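Local coordinates for protein interleukin-20 receptor subunit beta (Homo sapiens, PDB 6DF3) that pairs with IL20RA to form a receptor for IL-19, IL-20 and IL-24, and with IL22RA1 to form one for IL-20 and IL-24, at residues C[1-6]-C[86-91]; C[28-33]-C[81-86]; C[135-140]-C[165-170]. The protein carries 1 engineered substitution. One frame throughout, in Å; residues are numbered along the deposited sequence.

Contact 1 of 3, residues C[1-6]-C[86-91]; sequences LPAPQN and QTSAWS
Ser88, which lies against Leu1, Pro2 and Ala3, holds its OG between its own backbone N and carbonyl carbon (chi1 62°), which turns the hydroxyl to Ala89 O, while the OG of Ser91 lies anti to its carbonyl carbon (chi1 -83°) and faces Pro4 O. The methylene of Ser88 meets the backbone of the N-terminal residues: CB sits 3.5 Å from Leu1 O and 3.6 Å from Ala3 CA. Its OG hydrogen-bonds Ala89 O at 3.0 Å and also the backbone N of Ala81 on the adjoining strand. An alanine here would keep the CB contacts but would probably leave Ala81 N and Ala89 O without this hydroxyl partner, and the backbone at Ser88-Ala89 less firmly fixed. Beside it, the methyl of Ala3 fits against Ala89 O at 3.6 Å and Ser91 OG at 3.5 Å. Pro4 CD lies near both serine hydroxyls, and the separation of Ser91 OG from Pro4 O is too short to be reliable, so that bond is doubtful. At the other end Leu1 sends CD1 to Gln86 O, 3.8 Å away. Such packing illustrates how an irregular N-terminal segment can lie against a strand mostly through Leu1, Ser88, Ser91 and an alanine methyl, without regular pairing. Segment 1-6 runs at 16° to 86-91, in the same sense, alongside the outermost strand 86-98 of the first fibronectin type III domain; Leu1 also reaches Ala81 on strand 74-83 and Pro4 reaches Trp20, before the chain enters strand 8-12.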
ATOM      1  N   LEU C   1       3.540  13.522  41.863  1.00109.35           N
ATOM      2  CA  LEU C   1       2.724  13.904  40.659  1.00105.66           C
ATOM      3  C   LEU C   1       1.450  13.082  40.542  1.00100.64           C
ATOM      4  O   LEU C   1       1.516  11.880  40.348  1.00 97.39           O
ATOM      5  CB  LEU C   1       3.505  13.778  39.337  1.00101.69           C
ATOM      6  CG  LEU C   1       4.123  15.016  38.636  1.00105.20           C
ATOM      7  CD1 LEU C   1       4.306  14.718  37.151  1.00 99.26           C
ATOM      8  CD2 LEU C   1       3.361  16.337  38.793  1.00107.72           C
ATOM      9  N   PRO C   2       0.276  13.726  40.684  1.00103.60           N
ATOM     10  CA  PRO C   2      -1.012  13.143  40.254  1.00 99.73           C
ATOM     11  C   PRO C   2      -0.978  12.562  38.835  1.00 92.72           C
ATOM     12  O   PRO C   2      -0.403  13.198  37.943  1.00 93.13           O
ATOM     13  CB  PRO C   2      -1.944  14.374  40.266  1.00102.32           C
ATOM     14  CG  PRO C   2      -1.390  15.252  41.382  1.00109.73           C
ATOM     15  CD  PRO C   2       0.056  14.870  41.607  1.00109.91           C
ATOM     16  N   ALA C   3      -1.584  11.402  38.593  1.00 86.03           N
ATOM     17  CA  ALA C   3      -1.733  10.943  37.183  1.00 80.46           C
ATOM     18  C   ALA C   3      -2.803  11.754  36.465  1.00 78.95           C
ATOM     19  O   ALA C   3      -3.710  12.298  37.103  1.00 82.80           O
ATOM     20  CB  ALA C   3      -2.068   9.488  37.115  1.00 76.75           C
ATOM     21  N   PRO C   4      -2.687  11.889  35.139  1.00 76.21           N
ATOM     22  CA  PRO C   4      -3.753  12.575  34.383  1.00 74.53           C
ATOM     23  C   PRO C   4      -5.061  11.771  34.421  1.00 72.76           C
ATOM     24  O   PRO C   4      -4.996  10.558  34.473  1.00 71.13           O
ATOM     25  CB  PRO C   4      -3.210  12.622  32.932  1.00 72.11           C
ATOM     26  CG  PRO C   4      -1.868  11.946  32.955  1.00 71.15           C
ATOM     27  CD  PRO C   4      -1.646  11.297  34.275  1.00 72.17           C
ATOM     28  N   GLN C   5      -6.202  12.457  34.400  1.00 74.17           N
ATOM     29  CA  GLN C   5      -7.524  11.885  34.578  1.00 73.60           C
ATOM     30  C   GLN C   5      -8.371  12.295  33.382  1.00 71.94           C
ATOM     31  O   GLN C   5      -7.939  13.116  32.568  1.00 70.22           O
ATOM     32  CB  GLN C   5      -8.143  12.395  35.885  1.00 82.16           C
ATOM     33  CG  GLN C   5      -7.452  11.933  37.194  1.00 86.15           C
ATOM     34  CD  GLN C   5      -7.339  10.401  37.326  1.00 87.86           C
ATOM     35  OE1 GLN C   5      -8.229   9.672  36.898  1.00 92.67           O
ATOM     36  NE2 GLN C   5      -6.230   9.910  37.894  1.00 88.73           N
ATOM     37  N   ASN C   6      -9.561  11.696  33.275  1.00 70.39           N
ATOM     38  CA  ASN C   6     -10.559  12.026  32.258  1.00 69.09           C
ATOM     39  C   ASN C   6      -9.996  11.795  30.827  1.00 64.32           C
ATOM     40  O   ASN C   6     -10.008  12.649  29.981  1.00 60.45           O
ATOM     41  CB  ASN C   6     -11.093  13.447  32.506  1.00 77.25           C
ATOM     42  CG  ASN C   6     -11.513  13.668  33.994  1.00 87.91           C
ATOM     43  OD1 ASN C   6     -10.786  14.265  34.843  1.00 88.38           O
ATOM     44  ND2 ASN C   6     -12.672  13.123  34.326  1.00 94.50           N
ATOM     45  N   GLN C  86      10.084  13.071  39.215  1.00124.06           N
ATOM     46  CA  GLN C  86       8.702  12.672  39.414  1.00119.22           C
ATOM     47  C   GLN C  86       8.004  12.359  38.052  1.00113.77           C
ATOM     48  O   GLN C  86       7.824  13.239  37.212  1.00118.47           O
ATOM     49  CB  GLN C  86       7.952  13.695  40.302  1.00120.72           C
ATOM     50  CG  GLN C  86       8.056  13.397  41.807  1.00122.47           C
ATOM     51  CD  GLN C  86       7.133  14.266  42.653  1.00125.86           C
ATOM     52  OE1 GLN C  86       6.736  15.348  42.235  1.00128.24           O
ATOM     53  NE2 GLN C  86       6.780  13.792  43.840  1.00124.23           N
ATOM     54  N   THR C  87       7.758  11.067  37.814  1.00105.36           N
ATOM     55  CA  THR C  87       6.747  10.588  36.895  1.00 97.24           C
ATOM     56  C   THR C  87       5.516  10.236  37.719  1.00 93.87           C
ATOM     57  O   THR C  87       5.634   9.664  38.799  1.00 89.61           O
ATOM     58  CB  THR C  87       7.139   9.256  36.218  1.00 95.58           C
ATOM     59  OG1 THR C  87       8.098   8.580  37.029  1.00 95.22           O
ATOM     60  CG2 THR C  87       7.730   9.454  34.877  1.00 94.20           C
ATOM     61  N   SER C  88       4.332  10.517  37.178  1.00 89.34           N
ATOM     62  CA  SER C  88       3.085   9.982  37.743  1.00 87.00           C
ATOM     63  C   SER C  88       2.953   8.472  37.451  1.00 80.76           C
ATOM     64  O   SER C  88       3.756   7.903  36.752  1.00 78.41           O
ATOM     65  CB  SER C  88       1.894  10.689  37.124  1.00 86.22           C
ATOM     66  OG  SER C  88       1.840  10.456  35.707  1.00 83.24           O
ATOM     67  N   ALA C  89       1.930   7.833  37.988  1.00 76.54           N
ATOM     68  CA  ALA C  89       1.608   6.493  37.611  1.00 72.22           C
ATOM     69  C   ALA C  89       0.963   6.569  36.190  1.00 71.16           C
ATOM     70  O   ALA C  89       0.667   7.663  35.687  1.00 71.16           O
ATOM     71  CB  ALA C  89       0.667   5.891  38.644  1.00 70.31           C
ATOM     72  N   TRP C  90       0.800   5.436  35.504  1.00 70.00           N
ATOM     73  CA  TRP C  90       0.134   5.447  34.185  1.00 64.99           C
ATOM     74  C   TRP C  90      -1.374   5.531  34.367  1.00 64.72           C
ATOM     75  O   TRP C  90      -1.901   4.898  35.263  1.00 65.78           O
ATOM     76  CB  TRP C  90       0.433   4.183  33.388  1.00 62.70           C
ATOM     77  CG  TRP C  90       1.823   4.080  32.871  1.00 62.77           C
ATOM     78  CD1 TRP C  90       2.827   3.296  33.382  1.00 61.72           C
ATOM     79  CD2 TRP C  90       2.387   4.787  31.738  1.00 59.92           C
ATOM     80  NE1 TRP C  90       3.956   3.468  32.646  1.00 63.13           N
ATOM     81  CE2 TRP C  90       3.715   4.343  31.606  1.00 59.81           C
ATOM     82  CE3 TRP C  90       1.892   5.729  30.829  1.00 59.03           C
ATOM     83  CZ2 TRP C  90       4.572   4.832  30.621  1.00 59.10           C
ATOM     84  CZ3 TRP C  90       2.750   6.217  29.835  1.00 60.02           C
ATOM     85  CH2 TRP C  90       4.091   5.785  29.768  1.00 58.89           C
ATOM     86  N   SER C  91      -2.052   6.277  33.498  1.00 60.42           N
ATOM     87  CA  SER C  91      -3.513   6.288  33.442  1.00 61.59           C
ATOM     88  C   SER C  91      -3.948   5.605  32.120  1.00 56.80           C
ATOM     89  O   SER C  91      -3.491   6.028  31.043  1.00 54.89           O
ATOM     90  CB  SER C  91      -4.087   7.711  33.379  1.00 61.85           C
ATOM     91  OG  SER C  91      -4.209   8.364  34.591  1.00 69.81           O
TER

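Contact 2 of 3, residues C[28-33]-C[81-86]; sequences ETVYYS and ATLGSQ
Tyr31 O is the acceptor on which several groups of the facing strand converge. Thr82 N gives it a nearly straight hydrogen bond of 2.8 Å (169° at the hydrogen). Ala81 CA adds a CA-H...O contact to Tyr31 O at 3.2 Å, and Thr82 OG1 may contribute a weak bond, though its proton could instead go to another acceptor. Tyr31 N returns a bond of 3.1 Å to Thr82 O, completing an antiparallel hydrogen-bonded pair; Tyr32 and Ala81 form the non-hydrogen-bonded pair beside it. On the face of Ala81 and Tyr32 the Ala81 methyl lies 3.7 Å from Val30 CG1 and 3.9 Å from Tyr32 CE1. Val30 CG1 is anti to the backbone N (chi1 173°), which turns it to that methyl, while CG2 meets Leu83 CD1 at 4.1 Å. Tyr32 OH bonds to Val23 N, and its ring packs edge-to-face with Trp20. A water joins Ser33 OG to Thr82 OG1, the latter link being weak. The pairing is one between central strands of a fibronectin type III sheet, and its chemistry implies a register held here by the two bonds of the Tyr31-Thr82 pair, with apolar groups packed on one face and the Thr82 hydroxyl only loosely engaged on the other.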
ATOM      1  N   GLU C  28       6.327  24.691  37.590  1.00141.33           N
ATOM      2  CA  GLU C  28       7.006  24.178  36.376  1.00135.05           C
ATOM      3  C   GLU C  28       5.994  23.694  35.360  1.00129.10           C
ATOM      4  O   GLU C  28       4.824  23.549  35.695  1.00130.14           O
ATOM      5  CB  GLU C  28       8.027  23.082  36.761  1.00132.85           C
ATOM      6  CG  GLU C  28       9.343  23.695  37.303  1.00139.70           C
ATOM      7  CD  GLU C  28      10.153  22.790  38.240  1.00139.96           C
ATOM      8  OE1 GLU C  28      10.406  21.604  37.903  1.00136.37           O
ATOM      9  OE2 GLU C  28      10.545  23.278  39.321  1.00143.54           O
ATOM     10  N   THR C  29       6.407  23.470  34.114  1.00124.65           N
ATOM     11  CA  THR C  29       5.446  23.047  33.122  1.00119.32           C
ATOM     12  C   THR C  29       5.494  21.542  33.000  1.00112.59           C
ATOM     13  O   THR C  29       6.569  20.937  32.886  1.00112.05           O
ATOM     14  CB  THR C  29       5.591  23.651  31.710  1.00121.11           C
ATOM     15  OG1 THR C  29       6.160  22.680  30.796  1.00118.96           O
ATOM     16  CG2 THR C  29       6.295  25.007  31.699  1.00123.71           C
ATOM     17  N   VAL C  30       4.315  20.943  33.004  1.00106.83           N
ATOM     18  CA  VAL C  30       4.205  19.495  32.983  1.00100.38           C
ATOM     19  C   VAL C  30       4.304  18.984  31.550  1.00 95.27           C
ATOM     20  O   VAL C  30       3.743  19.599  30.608  1.00 91.44           O
ATOM     21  CB  VAL C  30       2.902  19.023  33.651  1.00 98.93           C
ATOM     22  CG1 VAL C  30       2.705  17.508  33.478  1.00 92.20           C
ATOM     23  CG2 VAL C  30       2.919  19.430  35.129  1.00104.84           C
ATOM     24  N   TYR C  31       5.045  17.879  31.409  1.00 94.76           N
ATOM     25  CA  TYR C  31       5.091  17.109  30.150  1.00 92.12           C
ATOM     26  C   TYR C  31       4.346  15.766  30.256  1.00 82.08           C
ATOM     27  O   TYR C  31       4.143  15.229  31.347  1.00 81.92           O
ATOM     28  CB  TYR C  31       6.566  16.944  29.726  1.00 97.72           C
ATOM     29  CG  TYR C  31       7.233  18.273  29.266  1.00102.82           C
ATOM     30  CD1 TYR C  31       6.692  19.013  28.174  1.00103.15           C
ATOM     31  CD2 TYR C  31       8.400  18.774  29.884  1.00106.92           C
ATOM     32  CE1 TYR C  31       7.269  20.212  27.746  1.00107.07           C
ATOM     33  CE2 TYR C  31       8.987  19.984  29.446  1.00111.66           C
ATOM     34  CZ  TYR C  31       8.416  20.680  28.377  1.00110.79           C
ATOM     35  OH  TYR C  31       8.945  21.841  27.894  1.00119.36           O
ATOM     36  N   TYR C  32       3.914  15.237  29.133  1.00 74.31           N
ATOM     37  CA  TYR C  32       3.140  13.991  29.139  1.00 70.09           C
ATOM     38  C   TYR C  32       3.781  12.973  28.207  1.00 67.38           C
ATOM     39  O   TYR C  32       4.344  13.370  27.198  1.00 72.21           O
ATOM     40  CB  TYR C  32       1.682  14.279  28.677  1.00 67.19           C
ATOM     41  CG  TYR C  32       0.979  15.269  29.544  1.00 69.14           C
ATOM     42  CD1 TYR C  32       0.512  14.896  30.786  1.00 69.37           C
ATOM     43  CD2 TYR C  32       0.823  16.607  29.146  1.00 72.34           C
ATOM     44  CE1 TYR C  32      -0.096  15.805  31.633  1.00 73.15           C
ATOM     45  CE2 TYR C  32       0.190  17.530  29.982  1.00 75.27           C
ATOM     46  CZ  TYR C  32      -0.264  17.111  31.233  1.00 75.71           C
ATOM     47  OH  TYR C  32      -0.856  17.978  32.110  1.00 81.05           O
ATOM     48  N   SER C  33       3.647  11.679  28.484  1.00 65.38           N
ATOM     49  CA  SER C  33       4.069  10.607  27.525  1.00 64.20           C
ATOM     50  C   SER C  33       2.916   9.677  27.290  1.00 58.97           C
ATOM     51  O   SER C  33       2.227   9.295  28.240  1.00 59.42           O
ATOM     52  CB  SER C  33       5.275   9.815  28.036  1.00 65.85           C
ATOM     53  OG  SER C  33       6.282  10.735  28.437  1.00 71.84           O
ATOM     54  N   ALA C  81       2.403  11.726  33.321  1.00 76.67           N
ATOM     55  CA  ALA C  81       2.961  13.039  33.402  1.00 83.50           C
ATOM     56  C   ALA C  81       4.343  12.954  34.005  1.00 87.10           C
ATOM     57  O   ALA C  81       4.586  12.103  34.842  1.00 85.66           O
ATOM     58  CB  ALA C  81       2.067  13.910  34.248  1.00 88.93           C
ATOM     59  N   THR C  82       5.225  13.833  33.524  1.00 92.29           N
ATOM     60  CA  THR C  82       6.590  14.021  34.037  1.00100.77           C
ATOM     61  C   THR C  82       6.878  15.488  34.393  1.00105.93           C
ATOM     62  O   THR C  82       6.339  16.440  33.785  1.00100.58           O
ATOM     63  CB  THR C  82       7.707  13.569  33.045  1.00103.68           C
ATOM     64  OG1 THR C  82       7.358  13.896  31.692  1.00101.53           O
ATOM     65  CG2 THR C  82       7.942  12.065  33.136  1.00101.97           C
ATOM     66  N   LEU C  83       7.768  15.613  35.376  1.00110.55           N
ATOM     67  CA  LEU C  83       8.198  16.881  35.959  1.00119.22           C
ATOM     68  C   LEU C  83       9.559  16.585  36.621  1.00122.95           C
ATOM     69  O   LEU C  83       9.697  16.608  37.856  1.00126.72           O
ATOM     70  CB  LEU C  83       7.140  17.386  36.963  1.00122.30           C
ATOM     71  CG  LEU C  83       7.049  18.887  37.232  1.00128.75           C
ATOM     72  CD1 LEU C  83       5.834  19.249  38.075  1.00130.29           C
ATOM     73  CD2 LEU C  83       8.302  19.369  37.919  1.00135.16           C
ATOM     74  N   GLY C  84      10.537  16.242  35.778  1.00120.60           N
ATOM     75  CA  GLY C  84      11.885  15.879  36.234  1.00125.69           C
ATOM     76  C   GLY C  84      12.061  14.423  36.642  1.00122.06           C
ATOM     77  O   GLY C  84      11.984  13.537  35.799  1.00113.91           O
ATOM     78  N   SER C  85      12.353  14.180  37.925  1.00128.37           N
ATOM     79  CA  SER C  85      12.380  12.806  38.476  1.00126.83           C
ATOM     80  C   SER C  85      10.953  12.255  38.615  1.00123.61           C
ATOM     81  O   SER C  85      10.646  11.116  38.169  1.00116.06           O
ATOM     82  CB  SER C  85      13.147  12.724  39.817  1.00131.63           C
ATOM     83  OG  SER C  85      13.153  13.943  40.547  1.00135.14           O
ATOM     84  N   GLN C  86      10.084  13.071  39.215  1.00124.06           N
ATOM     85  CA  GLN C  86       8.702  12.672  39.414  1.00119.22           C
ATOM     86  C   GLN C  86       8.004  12.359  38.052  1.00113.77           C
ATOM     87  O   GLN C  86       7.824  13.239  37.212  1.00118.47           O
ATOM     88  CB  GLN C  86       7.952  13.695  40.302  1.00120.72           C
ATOM     89  CG  GLN C  86       8.056  13.397  41.807  1.00122.47           C
ATOM     90  CD  GLN C  86       7.133  14.266  42.653  1.00125.86           C
ATOM     91  OE1 GLN C  86       6.736  15.348  42.235  1.00128.24           O
ATOM     92  NE2 GLN C  86       6.780  13.792  43.840  1.00124.23           N
TER
HETATM   93  O   HOH W   1       6.391  10.640  30.955  1.00110.56           O

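Contact 3 of 3, residues C[135-140]-C[165-170]; sequences YWRREP and AAYCVK
Trp136 and Cys168 exchange the two central backbone hydrogen bonds, Cys168 N to Trp136 O at 2.9 Å and Trp136 N to Cys168 O at 3.2 Å; Arg138 N extends the ladder to Ala166 O at 2.8 Å. Aromatic contacts follow on both faces. Cys168 CB lies 3.5 Å above the plane of the Trp136 ring, toward its rim, and the sulfur approaches that ring obliquely. On the other face Arg137 CG, anti to its backbone N (chi1 -166°), stands over the Tyr167 ring in a CH-pi contact. The guanidinium of Arg137 is turned 83° from that ring, and its NH1 makes a weak bond to Tyr167 OH at 3.1 Å. Methyls pack on guanidinium faces, Ala165 on Arg137 and Ala166 on Arg138. Apolar packing adds Tyr135 CB against Val169 CG1 at 3.5 Å. Arg137 also bonds Glu162 O and Pro163 O, and Tyr167 OH bonds Glu162 N, consistent with the tyrosine corner of fibronectin type III domains. The chemistry implies two further ties: hydrogen bonds fasten Arg137 and Tyr167 to the loop before strand 167-175, while the Cys168–Cys189 disulfide, on the side of Trp136 and Arg138, links strand 167-175 to the next strand of the sheet, 180-189.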
ATOM      1  N   TYR C 135     -25.298  13.113  -8.847  1.00 98.26           N
ATOM      2  CA  TYR C 135     -25.828  14.242  -9.574  1.00101.80           C
ATOM      3  C   TYR C 135     -26.908  13.852 -10.600  1.00106.43           C
ATOM      4  O   TYR C 135     -26.929  12.724 -11.127  1.00105.92           O
ATOM      5  CB  TYR C 135     -24.696  15.039 -10.238  1.00102.14           C
ATOM      6  CG  TYR C 135     -23.892  14.348 -11.347  1.00104.03           C
ATOM      7  CD1 TYR C 135     -24.267  14.393 -12.724  1.00108.68           C
ATOM      8  CD2 TYR C 135     -22.717  13.706 -11.018  1.00101.58           C
ATOM      9  CE1 TYR C 135     -23.476  13.755 -13.690  1.00109.93           C
ATOM     10  CE2 TYR C 135     -21.938  13.089 -11.959  1.00102.83           C
ATOM     11  CZ  TYR C 135     -22.292  13.110 -13.269  1.00105.71           C
ATOM     12  OH  TYR C 135     -21.366  12.446 -14.037  1.00104.96           O
ATOM     13  N   TRP C 136     -27.783  14.817 -10.876  1.00110.48           N
ATOM     14  CA  TRP C 136     -28.967  14.600 -11.711  1.00116.57           C
ATOM     15  C   TRP C 136     -29.476  15.922 -12.292  1.00122.02           C
ATOM     16  O   TRP C 136     -29.246  17.005 -11.736  1.00121.12           O
ATOM     17  CB  TRP C 136     -30.088  13.899 -10.907  1.00116.82           C
ATOM     18  CG  TRP C 136     -30.666  14.712  -9.725  1.00115.96           C
ATOM     19  CD1 TRP C 136     -31.713  15.609  -9.771  1.00119.58           C
ATOM     20  CD2 TRP C 136     -30.238  14.675  -8.353  1.00110.61           C
ATOM     21  NE1 TRP C 136     -31.942  16.142  -8.524  1.00117.79           N
ATOM     22  CE2 TRP C 136     -31.059  15.582  -7.635  1.00111.56           C
ATOM     23  CE3 TRP C 136     -29.234  13.970  -7.665  1.00106.86           C
ATOM     24  CZ2 TRP C 136     -30.910  15.808  -6.278  1.00108.50           C
ATOM     25  CZ3 TRP C 136     -29.076  14.192  -6.302  1.00103.84           C
ATOM     26  CH2 TRP C 136     -29.913  15.110  -5.618  1.00106.07           C
ATOM     27  N   ARG C 137     -30.156  15.812 -13.423  1.00128.26           N
ATOM     28  CA  ARG C 137     -30.905  16.916 -13.978  1.00135.46           C
ATOM     29  C   ARG C 137     -32.187  17.015 -13.145  1.00138.97           C
ATOM     30  O   ARG C 137     -32.844  15.997 -12.948  1.00140.53           O
ATOM     31  CB  ARG C 137     -31.216  16.601 -15.436  1.00138.93           C
ATOM     32  CG  ARG C 137     -31.689  17.771 -16.261  1.00143.76           C
ATOM     33  CD  ARG C 137     -31.952  17.315 -17.687  1.00147.39           C
ATOM     34  NE  ARG C 137     -32.597  18.355 -18.456  1.00151.68           N
ATOM     35  CZ  ARG C 137     -31.996  19.394 -19.037  1.00152.43           C
ATOM     36  NH1 ARG C 137     -30.683  19.568 -18.938  1.00147.58           N
ATOM     37  NH2 ARG C 137     -32.734  20.270 -19.735  1.00156.20           N
ATOM     38  N   ARG C 138     -32.537  18.203 -12.644  1.00142.21           N
ATOM     39  CA  ARG C 138     -33.724  18.354 -11.770  1.00146.69           C
ATOM     40  C   ARG C 138     -35.077  18.485 -12.534  1.00154.66           C
ATOM     41  O   ARG C 138     -35.670  19.579 -12.657  1.00157.22           O
ATOM     42  CB  ARG C 138     -33.535  19.508 -10.776  1.00146.99           C
ATOM     43  CG  ARG C 138     -34.543  19.511  -9.619  1.00149.17           C
ATOM     44  CD  ARG C 138     -35.274  20.849  -9.501  1.00154.61           C
ATOM     45  NE  ARG C 138     -34.509  21.783  -8.674  1.00154.24           N
ATOM     46  CZ  ARG C 138     -34.379  23.100  -8.871  1.00154.55           C
ATOM     47  NH1 ARG C 138     -34.932  23.722  -9.900  1.00157.21           N
ATOM     48  NH2 ARG C 138     -33.637  23.801  -8.015  1.00154.46           N
ATOM     49  N   GLU C 139     -35.539  17.340 -13.036  1.00157.66           N
ATOM     50  CA  GLU C 139     -36.902  17.151 -13.549  1.00164.38           C
ATOM     51  C   GLU C 139     -37.374  15.768 -13.050  1.00164.42           C
ATOM     52  O   GLU C 139     -36.542  14.941 -12.647  1.00159.42           O
ATOM     53  CB  GLU C 139     -36.911  17.211 -15.095  1.00167.96           C
ATOM     54  CG  GLU C 139     -38.296  17.323 -15.768  1.00173.98           C
ATOM     55  CD  GLU C 139     -38.379  16.667 -17.150  1.00178.47           C
ATOM     56  OE1 GLU C 139     -37.546  15.765 -17.428  1.00175.08           O
ATOM     57  OE2 GLU C 139     -39.298  17.027 -17.945  1.00180.36           O
ATOM     58  N   PRO C 140     -38.702  15.512 -13.047  1.00169.62           N
ATOM     59  CA  PRO C 140     -39.192  14.139 -13.090  1.00171.36           C
ATOM     60  C   PRO C 140     -38.290  13.105 -13.829  1.00170.73           C
ATOM     61  O   PRO C 140     -37.972  12.078 -13.231  1.00167.74           O
ATOM     62  CB  PRO C 140     -40.558  14.306 -13.796  1.00178.30           C
ATOM     63  CG  PRO C 140     -40.974  15.737 -13.525  1.00178.53           C
ATOM     64  CD  PRO C 140     -39.837  16.432 -12.817  1.00173.10           C
ATOM     65  N   ALA C 165     -33.179  22.988 -17.590  1.00154.85           N
ATOM     66  CA  ALA C 165     -33.409  22.603 -16.189  1.00150.97           C
ATOM     67  C   ALA C 165     -32.142  22.717 -15.342  1.00144.40           C
ATOM     68  O   ALA C 165     -31.035  22.501 -15.835  1.00144.26           O
ATOM     69  CB  ALA C 165     -33.927  21.171 -16.113  1.00151.07           C
ATOM     70  N   ALA C 166     -32.314  23.037 -14.061  1.00139.98           N
ATOM     71  CA  ALA C 166     -31.199  23.074 -13.100  1.00133.43           C
ATOM     72  C   ALA C 166     -30.643  21.670 -12.862  1.00129.05           C
ATOM     73  O   ALA C 166     -31.376  20.678 -12.977  1.00129.10           O
ATOM     74  CB  ALA C 166     -31.652  23.682 -11.785  1.00130.92           C
ATOM     75  N   TYR C 167     -29.348  21.602 -12.534  1.00125.47           N
ATOM     76  CA  TYR C 167     -28.668  20.345 -12.225  1.00121.32           C
ATOM     77  C   TYR C 167     -28.304  20.393 -10.754  1.00119.46           C
ATOM     78  O   TYR C 167     -27.811  21.420 -10.277  1.00117.63           O
ATOM     79  CB  TYR C 167     -27.396  20.189 -13.061  1.00119.84           C
ATOM     80  CG  TYR C 167     -27.581  19.632 -14.481  1.00123.44           C
ATOM     81  CD1 TYR C 167     -28.195  20.391 -15.486  1.00128.34           C
ATOM     82  CD2 TYR C 167     -27.102  18.350 -14.819  1.00121.78           C
ATOM     83  CE1 TYR C 167     -28.346  19.887 -16.779  1.00132.61           C
ATOM     84  CE2 TYR C 167     -27.233  17.832 -16.099  1.00125.29           C
ATOM     85  CZ  TYR C 167     -27.855  18.599 -17.083  1.00131.48           C
ATOM     86  OH  TYR C 167     -27.985  18.077 -18.347  1.00133.50           O
ATOM     87  N   CYS C 168     -28.544  19.296 -10.036  1.00119.54           N
ATOM     88  CA  CYS C 168     -28.344  19.274  -8.584  1.00120.28           C
ATOM     89  C   CYS C 168     -27.325  18.229  -8.168  1.00115.50           C
ATOM     90  O   CYS C 168     -27.165  17.216  -8.834  1.00116.47           O
ATOM     91  CB  CYS C 168     -29.674  19.079  -7.851  1.00125.75           C
ATOM     92  SG  CYS C 168     -30.853  20.415  -8.184  1.00138.27           S
ATOM     93  N   VAL C 169     -26.637  18.490  -7.065  1.00112.11           N
ATOM     94  CA  VAL C 169     -25.480  17.668  -6.632  1.00109.85           C
ATOM     95  C   VAL C 169     -25.307  17.560  -5.090  1.00102.58           C
ATOM     96  O   VAL C 169     -25.454  18.551  -4.381  1.00100.51           O
ATOM     97  CB  VAL C 169     -24.157  18.228  -7.234  1.00112.35           C
ATOM     98  CG1 VAL C 169     -24.146  18.119  -8.754  1.00115.15           C
ATOM     99  CG2 VAL C 169     -23.953  19.699  -6.852  1.00114.36           C
ATOM    100  N   LYS C 170     -24.986  16.360  -4.607  1.00 95.31           N
ATOM    101  CA  LYS C 170     -24.609  16.151  -3.229  1.00 91.81           C
ATOM    102  C   LYS C 170     -23.445  15.120  -3.225  1.00 89.13           C
ATOM    103  O   LYS C 170     -23.300  14.343  -4.188  1.00 88.76           O
ATOM    104  CB  LYS C 170     -25.784  15.623  -2.402  1.00 91.60           C
ATOM    105  CG  LYS C 170     -26.342  14.321  -2.951  1.00 95.10           C
ATOM    106  CD  LYS C 170     -27.485  13.750  -2.149  1.00 97.83           C
ATOM    107  CE  LYS C 170     -27.919  12.404  -2.713  1.00100.37           C
ATOM    108  NZ  LYS C 170     -28.983  11.775  -1.885  1.00101.29           N
TER

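Overall arrangement
Contacts 1 and 2 belong to the first fibronectin type III domain and contact 3 to the second, with the centres of contacts 1 and 3 about 57 Å apart on opposite sides of the chain's centre. Contacts 2 and 3 join the corresponding central strands of two sheets with the same strand order, and both are partly buried. Contact 2 relies on aliphatic and aromatic packing and a single pair of backbone bonds, whereas contact 3 adds arginine-tyrosine and sulfur-aromatic contacts and a disulfide. Contact 1 is a surface contact with no regular pairing. It meets contact 2 on the neighbouring strands 74-83 and 86-98, where Thr87 packs on Thr82, and shares Gln86 with it.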